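Local coordinates for nucleoporin NUP82 (Chaetomium thermophilum, PDB 5CWW), which probably serves as a structural component of the nuclear pore complex and as a docking partner for transport factors, at residues L163-H168 and T211-T216; E386-D391 and L431-Q436. One frame throughout, in Å; residues are numbered along the deposited sequence.

Contact 1. Residues L163-H168 and T211-T216; sequences LGPTTH and TFDAPT
Phe-212, Asp-213 and Leu-163 carry this contact, in which the short helix around 211-213 leans on the loop that follows strand 160-162. Its central link is made by backbone: Gly-164 N donates to Phe-212 O at 2.8 Å, almost straight at 175° and nearly along the C=O axis. The same oxygen takes a CA-H...O contact from Leu-163 CA, 3.4 Å from Phe-212 O. Leu-163 sets off away from the helix, but its end returns: chi1 (-167°) puts CG anti to the backbone N, and chi2 (73°) then brings Leu-163 CD1 to 4.3 Å from Phe-212 CD2, in an oblique approach to the ring. A branched leucine suits this place because it also packs on Leu-190 and Trp-202, while the Phe-212 ring stacks with Trp-161. This N-terminal part of Nup82 is a β-propeller, and here the contact joins two successive four-stranded blades: strand 160-162 is an outer strand of one, and helix 210-213 leads into strand 217-220 of the next. The positive phi of Gly-164 is one that glycine adopts easily; its O accepts from both Thr-167 N and His-168 N, closing the turn on itself. On the exposed side, Pro-165 and Asp-213 cross at about a right angle, Pro-165 CG lying 3.6 Å from Asp-213 OD1. A water bound by Thr-166 N and both threonine hydroxyls of the loop donates to Asp-213 O, 3.2 Å away.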
loop_
_atom_site.group_PDB
_atom_site.type_symbol
_atom_site.label_atom_id
_atom_site.label_comp_id
_atom_site.label_asym_id
_atom_site.label_seq_id
_atom_site.Cartn_x
_atom_site.Cartn_y
_atom_site.Cartn_z
ATOM N N LEU B 163 2.642 16.390 -9.704
ATOM C CA LEU B 163 2.849 16.040 -8.304
ATOM C C LEU B 163 4.274 15.539 -8.098
ATOM O O LEU B 163 4.673 14.524 -8.670
ATOM C CB LEU B 163 1.843 14.978 -7.857
ATOM C CG LEU B 163 1.755 14.743 -6.347
ATOM C CD1 LEU B 163 1.039 15.898 -5.661
ATOM C CD2 LEU B 163 1.063 13.422 -6.040
ATOM N N GLY B 164 5.038 16.265 -7.288
ATOM C CA GLY B 164 6.424 15.924 -7.027
ATOM C C GLY B 164 7.254 15.824 -8.293
ATOM O O GLY B 164 7.672 14.731 -8.672
ATOM N N PRO B 165 7.496 16.967 -8.957
ATOM C CA PRO B 165 8.286 17.019 -10.196
ATOM C C PRO B 165 9.679 16.396 -10.077
ATOM O O PRO B 165 10.185 15.862 -11.063
ATOM C CB PRO B 165 8.400 18.523 -10.475
ATOM C CG PRO B 165 7.241 19.130 -9.785
ATOM C CD PRO B 165 6.992 18.296 -8.569
ATOM N N THR B 166 10.290 16.485 -8.899
ATOM C CA THR B 166 11.628 15.936 -8.681
ATOM C C THR B 166 11.574 14.640 -7.872
ATOM O O THR B 166 12.611 14.048 -7.568
ATOM C CB THR B 166 12.543 16.946 -7.952
ATOM O OG1 THR B 166 12.108 17.111 -6.597
ATOM C CG2 THR B 166 12.528 18.295 -8.660
ATOM N N THR B 167 10.361 14.208 -7.535
ATOM C CA THR B 167 10.151 13.038 -6.687
ATOM C C THR B 167 9.619 11.859 -7.499
ATOM O O THR B 167 10.267 10.818 -7.602
ATOM C CB THR B 167 9.168 13.356 -5.544
ATOM O OG1 THR B 167 9.626 14.510 -4.828
ATOM C CG2 THR B 167 9.051 12.182 -4.588
ATOM N N HIS B 168 8.431 12.026 -8.068
ATOM C CA HIS B 168 7.827 10.985 -8.889
ATOM C C HIS B 168 8.266 11.157 -10.340
ATOM O O HIS B 168 7.583 11.793 -11.145
ATOM C CB HIS B 168 6.305 11.017 -8.759
ATOM C CG HIS B 168 5.814 10.610 -7.404
ATOM N ND1 HIS B 168 6.148 9.404 -6.825
ATOM C CD2 HIS B 168 5.016 11.245 -6.514
ATOM C CE1 HIS B 168 5.577 9.314 -5.637
ATOM N NE2 HIS B 168 4.884 10.419 -5.425
ATOM N N THR B 211 2.324 23.003 -2.696
ATOM C CA THR B 211 1.691 21.816 -2.115
ATOM C C THR B 211 1.763 20.630 -3.068
ATOM O O THR B 211 1.698 19.478 -2.642
ATOM C CB THR B 211 0.216 22.064 -1.756
ATOM O OG1 THR B 211 -0.520 22.415 -2.936
ATOM C CG2 THR B 211 0.093 23.176 -0.723
ATOM N N PHE B 212 1.897 20.918 -4.358
ATOM C CA PHE B 212 2.045 19.875 -5.368
ATOM C C PHE B 212 3.516 19.499 -5.569
ATOM O O PHE B 212 3.822 18.400 -6.036
ATOM C CB PHE B 212 1.435 20.328 -6.698
ATOM C CG PHE B 212 -0.059 20.500 -6.657
ATOM C CD1 PHE B 212 -0.625 21.703 -6.268
ATOM C CD2 PHE B 212 -0.898 19.458 -7.017
ATOM C CE1 PHE B 212 -2.001 21.859 -6.234
ATOM C CE2 PHE B 212 -2.274 19.610 -6.985
ATOM C CZ PHE B 212 -2.824 20.808 -6.592
ATOM N N ASP B 213 4.419 20.406 -5.206
ATOM C CA ASP B 213 5.846 20.215 -5.461
ATOM C C ASP B 213 6.500 19.313 -4.425
ATOM O O ASP B 213 7.398 18.536 -4.750
ATOM C CB ASP B 213 6.577 21.561 -5.484
ATOM C CG ASP B 213 6.201 22.415 -6.680
ATOM O OD1 ASP B 213 5.963 21.853 -7.770
ATOM O OD2 ASP B 213 6.154 23.653 -6.531
ATOM N N ALA B 214 6.052 19.426 -3.179
ATOM C CA ALA B 214 6.665 18.701 -2.072
ATOM C C ALA B 214 5.611 18.136 -1.128
ATOM O O ALA B 214 4.560 18.747 -0.929
ATOM C CB ALA B 214 7.615 19.612 -1.311
ATOM N N PRO B 215 5.886 16.962 -0.538
ATOM C CA PRO B 215 4.946 16.389 0.427
ATOM C C PRO B 215 5.107 16.999 1.815
ATOM O O PRO B 215 6.176 17.515 2.139
ATOM C CB PRO B 215 5.316 14.908 0.432
ATOM C CG PRO B 215 6.779 14.897 0.133
ATOM C CD PRO B 215 7.047 16.079 -0.764
ATOM N N THR B 216 4.051 16.938 2.618
ATOM C CA THR B 216 4.095 17.421 3.993
ATOM C C THR B 216 4.800 16.399 4.881
ATOM O O THR B 216 5.391 16.748 5.903
ATOM C CB THR B 216 2.684 17.694 4.538
ATOM O OG1 THR B 216 1.913 16.485 4.505
ATOM C CG2 THR B 216 1.984 18.762 3.708
HETATM O O HOH W 1 9.422 16.731 -6.397
#

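Contact 2. Residues E386-D391 and L431-Q436; sequences EVELKD and LSTSGQ
Thr-433 lies between Glu-388 and Lys-390, and its hydroxyl serves both. OG1 donates to Glu-388 OE1 at 2.7 Å, meeting that oxygen from above the carboxylate plane, and accepts from Lys-390 NZ, also 2.7 Å from OG1. The extended Glu-388 chain carries OE1, and the lysine, bent at chi2 and chi4, carries NZ, to this one small hydroxyl. Lys-390 NZ is also bonded to Gly-488 O and lies against Trp-489 in a cation-pi contact. Among backbone groups, Thr-433 N donates to Glu-388 O and Leu-431 N to Asp-391 O. Leu-431 O accepts twice, from Lys-390 N at 2.7 Å and Asp-391 N at 3.2 Å, the mark of a classic β bulge on strand 389-395, an outermost strand within this chain. Asp-391 OD2 is satisfied by Arg-47 and Phe-492 N. Where helix 384-387 ends, Ser-432 OG donates to Glu-386 O, 2.6 Å away; its short side chain puts the hydroxyl to one side of the carbonyl axis, tilted 29° from its plane. Ser-434 OG accepts from Gln-436 N in an ST turn overlapping the end of the type I turn from Ser-432 to Gly-435. The Glu-386 carboxylate bonds Gln-383 N and a basic residue of another protein's chain. Lys-390 NZ and Glu-388 OE1 form a long salt bridge of 3.8 Å; Thr-433 OG1, bonded to both, would be polarised by the two charges and probably favours the charged form of the buried Lys-390.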
loop_
_atom_site.group_PDB
_atom_site.type_symbol
_atom_site.label_atom_id
_atom_site.label_comp_id
_atom_site.label_asym_id
_atom_site.label_seq_id
_atom_site.Cartn_x
_atom_site.Cartn_y
_atom_site.Cartn_z
ATOM N N GLU B 386 1.539 -17.999 -5.187
ATOM C CA GLU B 386 0.512 -17.904 -4.152
ATOM C C GLU B 386 0.992 -17.022 -3.002
ATOM O O GLU B 386 0.206 -16.291 -2.400
ATOM C CB GLU B 386 0.138 -19.297 -3.633
ATOM C CG GLU B 386 -0.637 -20.141 -4.638
ATOM C CD GLU B 386 -0.835 -21.577 -4.183
ATOM O OE1 GLU B 386 -0.031 -22.066 -3.363
ATOM O OE2 GLU B 386 -1.798 -22.219 -4.652
ATOM N N VAL B 387 2.285 -17.089 -2.705
ATOM C CA VAL B 387 2.866 -16.270 -1.648
ATOM C C VAL B 387 2.992 -14.830 -2.134
ATOM O O VAL B 387 2.691 -13.887 -1.403
ATOM C CB VAL B 387 4.255 -16.800 -1.214
ATOM C CG1 VAL B 387 4.913 -15.860 -0.207
ATOM C CG2 VAL B 387 4.126 -18.193 -0.623
ATOM N N GLU B 388 3.437 -14.681 -3.378
ATOM C CA GLU B 388 3.643 -13.375 -3.994
ATOM C C GLU B 388 2.339 -12.587 -4.108
ATOM O O GLU B 388 1.380 -13.053 -4.727
ATOM C CB GLU B 388 4.273 -13.552 -5.378
ATOM C CG GLU B 388 4.503 -12.258 -6.147
ATOM C CD GLU B 388 5.219 -12.489 -7.463
ATOM O OE1 GLU B 388 4.727 -13.303 -8.275
ATOM O OE2 GLU B 388 6.280 -11.863 -7.679
ATOM N N LEU B 389 2.310 -11.395 -3.514
ATOM C CA LEU B 389 1.098 -10.577 -3.482
ATOM C C LEU B 389 1.103 -9.518 -4.575
ATOM O O LEU B 389 2.160 -9.021 -4.974
ATOM C CB LEU B 389 0.933 -9.903 -2.118
ATOM C CG LEU B 389 0.600 -10.820 -0.936
ATOM C CD1 LEU B 389 0.549 -10.012 0.346
ATOM C CD2 LEU B 389 -0.719 -11.545 -1.155
ATOM N N LYS B 390 -0.091 -9.177 -5.052
ATOM C CA LYS B 390 -0.242 -8.179 -6.105
ATOM C C LYS B 390 -1.250 -7.095 -5.740
ATOM O O LYS B 390 -1.239 -6.014 -6.326
ATOM C CB LYS B 390 -0.651 -8.862 -7.413
ATOM C CG LYS B 390 0.484 -9.643 -8.069
ATOM C CD LYS B 390 1.556 -8.707 -8.634
ATOM C CE LYS B 390 2.880 -9.415 -8.873
ATOM N NZ LYS B 390 2.759 -10.499 -9.882
ATOM N N ASP B 391 -2.119 -7.374 -4.775
ATOM C CA ASP B 391 -3.046 -6.354 -4.303
ATOM C C ASP B 391 -3.489 -6.615 -2.873
ATOM O O ASP B 391 -3.374 -7.728 -2.362
ATOM C CB ASP B 391 -4.276 -6.279 -5.209
ATOM C CG ASP B 391 -4.907 -4.895 -5.227
ATOM O OD1 ASP B 391 -4.547 -4.055 -4.376
ATOM O OD2 ASP B 391 -5.777 -4.648 -6.089
ATOM N N LEU B 431 -4.534 -10.492 -2.458
ATOM C CA LEU B 431 -4.608 -11.047 -3.806
ATOM C C LEU B 431 -3.219 -11.428 -4.315
ATOM O O LEU B 431 -2.329 -10.580 -4.417
ATOM C CB LEU B 431 -5.268 -10.035 -4.744
ATOM C CG LEU B 431 -5.611 -10.429 -6.181
ATOM C CD1 LEU B 431 -6.386 -11.737 -6.243
ATOM C CD2 LEU B 431 -6.426 -9.304 -6.807
ATOM N N SER B 432 -3.042 -12.710 -4.621
ATOM C CA SER B 432 -1.764 -13.229 -5.098
ATOM C C SER B 432 -1.663 -13.154 -6.618
ATOM O O SER B 432 -2.674 -13.007 -7.305
ATOM C CB SER B 432 -1.570 -14.677 -4.643
ATOM O OG SER B 432 -1.768 -14.809 -3.246
ATOM N N THR B 433 -0.441 -13.268 -7.131
ATOM C CA THR B 433 -0.201 -13.307 -8.573
ATOM C C THR B 433 -1.065 -14.366 -9.245
ATOM O O THR B 433 -1.582 -14.156 -10.342
ATOM C CB THR B 433 1.283 -13.602 -8.886
ATOM O OG1 THR B 433 2.113 -12.612 -8.264
ATOM C CG2 THR B 433 1.539 -13.604 -10.391
ATOM N N SER B 434 -1.221 -15.501 -8.573
ATOM C CA SER B 434 -1.969 -16.626 -9.122
ATOM C C SER B 434 -3.463 -16.340 -9.189
ATOM O O SER B 434 -4.216 -17.093 -9.804
ATOM C CB SER B 434 -1.731 -17.881 -8.285
ATOM O OG SER B 434 -2.322 -17.749 -7.005
ATOM N N GLY B 435 -3.890 -15.257 -8.548
ATOM C CA GLY B 435 -5.301 -14.935 -8.449
ATOM C C GLY B 435 -5.910 -15.495 -7.178
ATOM O O GLY B 435 -7.108 -15.353 -6.939
ATOM N N GLN B 436 -5.083 -16.144 -6.364
ATOM C CA GLN B 436 -5.517 -16.632 -5.062
ATOM C C GLN B 436 -5.944 -15.464 -4.184
ATOM O O GLN B 436 -5.265 -14.438 -4.129
ATOM C CB GLN B 436 -4.397 -17.422 -4.376
ATOM C CG GLN B 436 -4.736 -17.917 -2.967
ATOM C CD GLN B 436 -3.501 -18.248 -2.148
ATOM O OE1 GLN B 436 -2.894 -17.367 -1.529
ATOM N NE2 GLN B 436 -3.126 -19.519 -2.138
HETATM O O HOH W 2 -3.521 -20.394 -6.795
#

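Contacts 1 and 2 lie in series along the chain: the pairing of 163-168 with 211-216 is complete before the second begins. Their centres are 31 Å apart, their nearest atoms about 17 Å, and they do not touch. Contact 1 joins two successive four-stranded sheets through a loop and a short helix, whereas contact 2 lies within one sheet, where a helix end and an edge strand meet the hairpin turn between strands 427-432 and 437-441. The first draws on apolar packing and one direct backbone hydrogen bond, the second on a dense polar network. Only contact 2 meets other proteins of the assembly, through Glu-386 and Val-387.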